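Local atomic coordinates of endo-1,4-b-d-mannanase (Trichoderma reesei, PDB entry 1QNO), a protein that hydrolyses the internal beta-1,4-mannosidic linkages of mannans, as an endo-acting glycoside hydrolase of family 5. Residues A[80-85]-A[141-146]. Residues are numbered along the deposited sequence; the frame is centred on the assembly and turned at random.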
ATOM      1  N   SER A  80      -9.016 -17.580  16.815  1.00  9.18           N
ATOM      2  CA  SER A  80      -7.905 -17.110  16.045  1.00 10.94           C
ATOM      3  C   SER A  80      -6.745 -16.683  16.951  1.00 12.93           C
ATOM      4  O   SER A  80      -6.895 -16.264  18.120  1.00 13.82           O
ATOM      5  CB  SER A  80      -8.389 -15.964  15.178  1.00  7.83           C
ATOM      6  OG  SER A  80      -9.339 -16.415  14.265  1.00  8.77           O
ATOM      7  N   THR A  81      -5.547 -16.739  16.337  1.00  9.36           N
ATOM      8  CA  THR A  81      -4.354 -16.360  17.039  1.00 11.62           C
ATOM      9  C   THR A  81      -3.482 -15.378  16.223  1.00 11.89           C
ATOM     10  O   THR A  81      -3.236 -15.626  15.012  1.00  7.94           O
ATOM     11  CB  THR A  81      -3.491 -17.621  17.258  1.00 16.83           C
ATOM     12  OG1 THR A  81      -4.237 -18.704  17.820  1.00 20.05           O
ATOM     13  CG2 THR A  81      -2.309 -17.296  18.171  1.00 19.65           C
ATOM     14  N   ILE A  82      -3.014 -14.395  16.916  1.00  9.09           N
ATOM     15  CA  ILE A  82      -2.148 -13.378  16.298  1.00 12.14           C
ATOM     16  C   ILE A  82      -0.733 -13.721  16.774  1.00 13.18           C
ATOM     17  O   ILE A  82      -0.528 -13.815  17.989  1.00 11.82           O
ATOM     18  CB  ILE A  82      -2.632 -11.990  16.706  1.00 12.64           C
ATOM     19  CG1 ILE A  82      -3.997 -11.682  16.065  1.00 11.61           C
ATOM     20  CG2 ILE A  82      -1.587 -10.951  16.273  1.00 13.61           C
ATOM     21  CD1 ILE A  82      -4.759 -10.564  16.763  1.00 13.26           C
ATOM     22  N   ASN A  83       0.198 -13.976  15.882  1.00  8.87           N
ATOM     23  CA  ASN A  83       1.540 -14.438  16.205  1.00 10.13           C
ATOM     24  C   ASN A  83       2.477 -13.304  16.453  1.00 10.19           C
ATOM     25  O   ASN A  83       2.787 -12.518  15.525  1.00  9.13           O
ATOM     26  CB  ASN A  83       2.060 -15.296  15.026  1.00  9.00           C
ATOM     27  CG  ASN A  83       3.374 -15.964  15.390  1.00 12.05           C
ATOM     28  OD1 ASN A  83       3.841 -15.949  16.508  1.00  9.14           O
ATOM     29  ND2 ASN A  83       4.024 -16.550  14.363  1.00 11.74           N
ATOM     30  N   THR A  84       2.896 -13.137  17.701  1.00 10.49           N
ATOM     31  CA  THR A  84       3.812 -12.091  18.108  1.00 11.43           C
ATOM     32  C   THR A  84       5.196 -12.707  18.388  1.00 13.24           C
ATOM     33  O   THR A  84       6.103 -12.043  18.890  1.00 15.31           O
ATOM     34  CB  THR A  84       3.371 -11.318  19.379  1.00 14.99           C
ATOM     35  OG1 THR A  84       3.262 -12.327  20.401  1.00 15.12           O
ATOM     36  CG2 THR A  84       2.024 -10.600  19.344  1.00 14.04           C
ATOM     37  N   GLY A  85       5.402 -13.915  17.946  1.00 14.20           N
ATOM     38  CA  GLY A  85       6.635 -14.664  18.091  1.00 17.03           C
ATOM     39  C   GLY A  85       7.662 -14.181  17.043  1.00 17.55           C
ATOM     40  O   GLY A  85       7.481 -13.223  16.296  1.00 14.84           O
ATOM     41  N   GLN A 141     -15.078  -9.205  10.880  1.00  5.08           N
ATOM     42  CA  GLN A 141     -14.722  -7.841  11.181  1.00  7.76           C
ATOM     43  C   GLN A 141     -14.176  -7.728  12.613  1.00  8.51           C
ATOM     44  O   GLN A 141     -13.247  -6.962  12.789  1.00  6.72           O
ATOM     45  CB  GLN A 141     -15.840  -6.806  10.963  1.00  6.84           C
ATOM     46  CG  GLN A 141     -16.185  -6.705   9.468  1.00  5.03           C
ATOM     47  CD  GLN A 141     -14.998  -6.209   8.633  1.00  5.79           C
ATOM     48  OE1 GLN A 141     -14.413  -5.233   9.047  1.00  5.48           O
ATOM     49  NE2 GLN A 141     -14.711  -6.911   7.544  1.00  5.76           N
ATOM     50  N   THR A 142     -14.811  -8.489  13.501  1.00  7.67           N
ATOM     51  CA  THR A 142     -14.284  -8.530  14.857  1.00  9.08           C
ATOM     52  C   THR A 142     -12.842  -9.013  14.884  1.00  7.67           C
ATOM     53  O   THR A 142     -12.024  -8.277  15.534  1.00  8.86           O
ATOM     54  CB  THR A 142     -15.163  -9.467  15.741  1.00 11.40           C
ATOM     55  OG1 THR A 142     -16.428  -8.820  15.869  1.00 11.97           O
ATOM     56  CG2 THR A 142     -14.526  -9.663  17.096  1.00 13.41           C
ATOM     57  N   GLN A 143     -12.495 -10.078  14.177  1.00  6.11           N
ATOM     58  CA  GLN A 143     -11.092 -10.501  14.198  1.00  5.59           C
ATOM     59  C   GLN A 143     -10.222  -9.500  13.442  1.00  6.69           C
ATOM     60  O   GLN A 143      -9.120  -9.163  13.885  1.00  7.45           O
ATOM     61  CB  GLN A 143     -10.913 -11.895  13.634  1.00  8.42           C
ATOM     62  CG  GLN A 143      -9.572 -12.595  13.793  1.00  7.52           C
ATOM     63  CD  GLN A 143      -9.104 -12.647  15.236  1.00  9.19           C
ATOM     64  OE1 GLN A 143      -9.928 -12.834  16.138  1.00  8.07           O
ATOM     65  NE2 GLN A 143      -7.814 -12.460  15.412  1.00  6.96           N
ATOM     66  N   TYR A 144     -10.678  -8.969  12.324  1.00  5.21           N
ATOM     67  CA  TYR A 144      -9.916  -7.974  11.553  1.00  6.64           C
ATOM     68  C   TYR A 144      -9.586  -6.783  12.440  1.00  5.79           C
ATOM     69  O   TYR A 144      -8.417  -6.421  12.519  1.00  5.39           O
ATOM     70  CB  TYR A 144     -10.681  -7.461  10.331  1.00  6.45           C
ATOM     71  CG  TYR A 144     -10.133  -6.252   9.591  1.00  7.12           C
ATOM     72  CD1 TYR A 144      -8.971  -6.318   8.789  1.00  7.35           C
ATOM     73  CD2 TYR A 144     -10.816  -5.039   9.668  1.00  8.09           C
ATOM     74  CE1 TYR A 144      -8.516  -5.184   8.118  1.00  6.74           C
ATOM     75  CE2 TYR A 144     -10.346  -3.911   8.974  1.00  6.97           C
ATOM     76  CZ  TYR A 144      -9.206  -3.993   8.215  1.00  5.91           C
ATOM     77  OH  TYR A 144      -8.794  -2.856   7.572  1.00  7.97           O
ATOM     78  N   ARG A 145     -10.566  -6.305  13.245  1.00  7.03           N
ATOM     79  CA  ARG A 145     -10.288  -5.146  14.084  1.00  7.36           C
ATOM     80  C   ARG A 145      -9.304  -5.493  15.198  1.00  9.54           C
ATOM     81  O   ARG A 145      -8.510  -4.658  15.588  1.00 10.33           O
ATOM     82  CB  ARG A 145     -11.542  -4.520  14.711  1.00  8.85           C
ATOM     83  CG  ARG A 145     -12.466  -3.861  13.690  1.00 11.76           C
ATOM     84  CD  ARG A 145     -13.629  -3.112  14.401  1.00 14.01           C
ATOM     85  NE  ARG A 145     -14.234  -2.294  13.394  1.00 18.32           N
ATOM     86  CZ  ARG A 145     -14.791  -1.089  13.370  1.00 20.43           C
ATOM     87  NH1 ARG A 145     -14.864  -0.342  14.487  1.00 19.40           N
ATOM     88  NH2 ARG A 145     -15.266  -0.648  12.197  1.00 19.34           N
ATOM     89  N   LYS A 146      -9.364  -6.733  15.703  1.00 10.40           N
ATOM     90  CA  LYS A 146      -8.405  -7.178  16.722  1.00 10.17           C
ATOM     91  C   LYS A 146      -7.000  -7.221  16.130  1.00  8.00           C
ATOM     92  O   LYS A 146      -6.036  -6.910  16.803  1.00  4.22           O
ATOM     93  CB  LYS A 146      -8.874  -8.530  17.215  1.00 15.32           C
ATOM     94  CG  LYS A 146      -8.220  -9.097  18.446  1.00 22.63           C
ATOM     95  CD  LYS A 146      -8.944 -10.390  18.892  1.00 26.82           C
ATOM     96  CE  LYS A 146      -8.061 -11.241  19.794  1.00 31.51           C
ATOM     97  NZ  LYS A 146      -8.556 -12.667  19.987  1.00 35.07           N
TER
HETATM   98  O   HOH W   1      -6.754 -13.380  18.049  1.00 11.66           O
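A single water stitches S80 to Q143 and K146, whose segments share no direct hydrogen bond: it donates to S80 O (2.9 Å) and accepts from Q143 NE2 (3.0 Å) and from K146 NZ (2.7 Å). The S80 methylene sits over the face of the Q143 amide, S80 CB 3.4 Å from Q143 CD. Q143 starts with CG anti to its N (chi1 -170°) and then bends at chi2 (54°), which brings the amide against S80 and I82. Q143 NE2 is gripped twice, by the water and by Q73 OE1, while S80 OG turns to S76 N. Helix 138-155 is one of the outer helices of the family's TIM barrel; strand 81-82 edges a small three-stranded sheet, in which T81 pairs with K74, packed on that helix. I82 and Q143 run roughly antiparallel past one another, I82 CD1 lying 3.8 Å from Q143 NE2 and 3.9 Å from K146 O; I82 also touches Y147 and A150. A leucine in place of Q143 has no N-H to offer, so Q73 OE1 would probably lack its mate and the water be held less firmly. K146, extended beyond CG, passes its CG 4.1 Å from I82 CD1 before reaching the water.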